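Local coordinates for protein ribulose-1,5-bisphosphate carboxylase/oxygenase large subunit (Rhodopseudomonas palustris, PDB 3QFW) that is a Rubisco-like protein, related to the large subunit of Rubisco, for which ribulose-bisphosphate carboxylase activity is inferred rather than demonstrated, at residues Asn49-Val57 against Val67-Thr75. Residues are numbered along the deposited sequence; the frame is centred on the assembly and turned at random.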
# COMPACT_ATOMS: atom_id res chain seq x y z
N ASN B 49 13.67 -17.01 20.29
CA ASN B 49 12.27 -16.60 20.44
C ASN B 49 11.80 -15.59 19.40
O ASN B 49 10.62 -15.56 19.04
CB ASN B 49 12.03 -16.04 21.84
CG ASN B 49 11.82 -17.14 22.87
OD1 ASN B 49 12.09 -18.31 22.61
ND2 ASN B 49 11.32 -16.75 24.04
N ILE B 50 12.71 -14.74 18.92
CA ILE B 50 12.35 -13.66 18.00
C ILE B 50 12.77 -13.92 16.56
O ILE B 50 12.01 -13.63 15.63
CB ILE B 50 12.93 -12.31 18.47
CG1 ILE B 50 12.43 -11.99 19.88
CG2 ILE B 50 12.56 -11.21 17.49
CD1 ILE B 50 10.95 -12.13 20.05
N VAL B 51 13.98 -14.44 16.35
CA VAL B 51 14.39 -14.85 15.01
C VAL B 51 13.33 -15.78 14.40
O VAL B 51 12.78 -16.63 15.09
CB VAL B 51 15.75 -15.56 15.04
CG1 VAL B 51 16.15 -15.98 13.64
CG2 VAL B 51 16.82 -14.65 15.65
N GLY B 52 13.05 -15.62 13.12
CA GLY B 52 12.05 -16.46 12.48
C GLY B 52 12.58 -17.87 12.26
O GLY B 52 13.77 -18.06 12.01
N ARG B 53 11.70 -18.86 12.38
CA ARG B 53 12.09 -20.24 12.15
C ARG B 53 11.62 -20.70 10.78
O ARG B 53 10.49 -20.42 10.39
CB ARG B 53 11.47 -21.16 13.21
CG ARG B 53 11.86 -20.82 14.64
CD ARG B 53 11.39 -21.89 15.62
NE ARG B 53 9.93 -22.01 15.67
CZ ARG B 53 9.28 -22.76 16.55
NH1 ARG B 53 9.95 -23.46 17.46
NH2 ARG B 53 7.95 -22.81 16.53
N VAL B 54 12.48 -21.41 10.06
CA VAL B 54 12.04 -22.12 8.87
C VAL B 54 11.38 -23.43 9.31
O VAL B 54 12.06 -24.39 9.68
CB VAL B 54 13.21 -22.41 7.91
CG1 VAL B 54 12.73 -23.19 6.69
CG2 VAL B 54 13.91 -21.11 7.50
N GLU B 55 10.05 -23.45 9.30
CA GLU B 55 9.30 -24.62 9.73
C GLU B 55 9.37 -25.72 8.69
O GLU B 55 9.43 -26.91 9.02
CB GLU B 55 7.83 -24.26 10.00
CG GLU B 55 7.62 -23.38 11.21
CD GLU B 55 7.50 -24.18 12.49
OE1 GLU B 55 8.55 -24.47 13.12
OE2 GLU B 55 6.36 -24.52 12.87
N ASP B 56 9.35 -25.33 7.42
CA ASP B 56 9.29 -26.30 6.34
C ASP B 56 9.71 -25.73 4.99
O ASP B 56 9.53 -24.55 4.71
CB ASP B 56 7.88 -26.87 6.22
CG ASP B 56 7.82 -28.08 5.31
OD1 ASP B 56 8.51 -29.08 5.62
OD2 ASP B 56 7.09 -28.04 4.30
N VAL B 57 10.27 -26.61 4.16
CA VAL B 57 10.55 -26.29 2.77
C VAL B 57 10.06 -27.42 1.87
O VAL B 57 10.47 -28.57 2.03
CB VAL B 57 12.05 -26.07 2.53
CG1 VAL B 57 12.30 -25.61 1.11
CG2 VAL B 57 12.60 -25.06 3.53
N VAL B 67 7.61 -22.21 1.39
CA VAL B 67 8.38 -22.14 2.62
C VAL B 67 7.52 -21.62 3.75
O VAL B 67 6.95 -20.53 3.67
CB VAL B 67 9.64 -21.25 2.44
CG1 VAL B 67 10.39 -21.10 3.76
CG2 VAL B 67 10.53 -21.84 1.35
N ARG B 68 7.39 -22.44 4.79
CA ARG B 68 6.65 -22.07 5.98
C ARG B 68 7.60 -21.47 7.01
O ARG B 68 8.58 -22.10 7.41
CB ARG B 68 5.93 -23.29 6.57
CG ARG B 68 4.67 -23.67 5.81
CD ARG B 68 4.10 -25.01 6.27
NE ARG B 68 3.65 -25.00 7.66
CZ ARG B 68 2.41 -24.71 8.05
NH1 ARG B 68 1.50 -24.37 7.15
NH2 ARG B 68 2.09 -24.73 9.33
N ILE B 69 7.30 -20.25 7.43
CA ILE B 69 8.11 -19.56 8.42
C ILE B 69 7.30 -19.28 9.66
O ILE B 69 6.20 -18.73 9.58
CB ILE B 69 8.65 -18.22 7.88
CG1 ILE B 69 9.48 -18.45 6.62
CG2 ILE B 69 9.48 -17.50 8.95
CD1 ILE B 69 10.72 -19.28 6.87
N GLY B 70 7.84 -19.65 10.81
CA GLY B 70 7.21 -19.38 12.08
C GLY B 70 7.73 -18.05 12.59
O GLY B 70 8.92 -17.92 12.88
N LEU B 71 6.84 -17.08 12.70
CA LEU B 71 7.22 -15.73 13.13
C LEU B 71 6.72 -15.46 14.53
O LEU B 71 5.54 -15.63 14.81
CB LEU B 71 6.67 -14.68 12.16
CG LEU B 71 7.21 -14.67 10.72
CD1 LEU B 71 6.47 -13.64 9.86
CD2 LEU B 71 8.71 -14.40 10.69
N ALA B 72 7.61 -15.03 15.42
CA ALA B 72 7.21 -14.70 16.79
C ALA B 72 6.06 -13.70 16.80
O ALA B 72 6.17 -12.61 16.24
CB ALA B 72 8.38 -14.16 17.57
N ALA B 73 4.95 -14.08 17.42
CA ALA B 73 3.79 -13.19 17.55
C ALA B 73 4.14 -11.87 18.24
O ALA B 73 3.49 -10.85 18.01
CB ALA B 73 2.65 -13.88 18.29
N ALA B 74 5.15 -11.90 19.11
CA ALA B 74 5.54 -10.71 19.85
C ALA B 74 5.89 -9.57 18.90
O ALA B 74 5.64 -8.41 19.20
CB ALA B 74 6.73 -11.01 20.76
N THR B 75 6.45 -9.92 17.75
CA THR B 75 6.92 -8.92 16.79
C THR B 75 5.76 -8.25 16.06
O THR B 75 5.90 -7.12 15.56
CB THR B 75 7.90 -9.53 15.77
OG1 THR B 75 7.20 -10.40 14.88
CG2 THR B 75 8.98 -10.31 16.49
O HOH W 1 9.84 -13.96 14.07
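Arg53 and Gly70 form an antiparallel hydrogen-bonded pair, with Arg53 N to Gly70 O 3.0 Å and Gly70 N to Arg53 O 2.8 Å. Beyond the Val54-Ile69 pair, a classic beta bulge sets both Glu55 and Asp56 opposite Arg68: Arg68 O takes a 2.7 Å bond from Glu55 N and a weak one from Asp56 N. The tight side is apolar. Ile69, with CG1 anti to its carbonyl carbon (chi1 -59°), brings CD1 to 3.7 Å from Val54 CG2, the two side chains crossing at a slant, while Val57 and Val67 lie alongside each other; beta-branched residues suit such strand positions. Gly70, without a side chain, leaves room for Glu55 CG, 3.8 Å from Gly70 N. Past that close spot the charged Arg53, Glu55 and Asp56 are exposed: Arg53 NE and Glu55 OE1 make a long salt bridge (3.8 Å) of charge alone, no N-H pointing at the oxygen, whereas Arg68 turns to Glu103. Beyond the strands, a water joins Ile50 O to Ala72 N, and Ile50 CG2 meets Thr75 CG2 at 3.8 Å. In the N-terminal sheet, this hairpin packs Val54, Val57 and Val67 against helix 18-31, and strand 64-71 also pairs with strand 8-15.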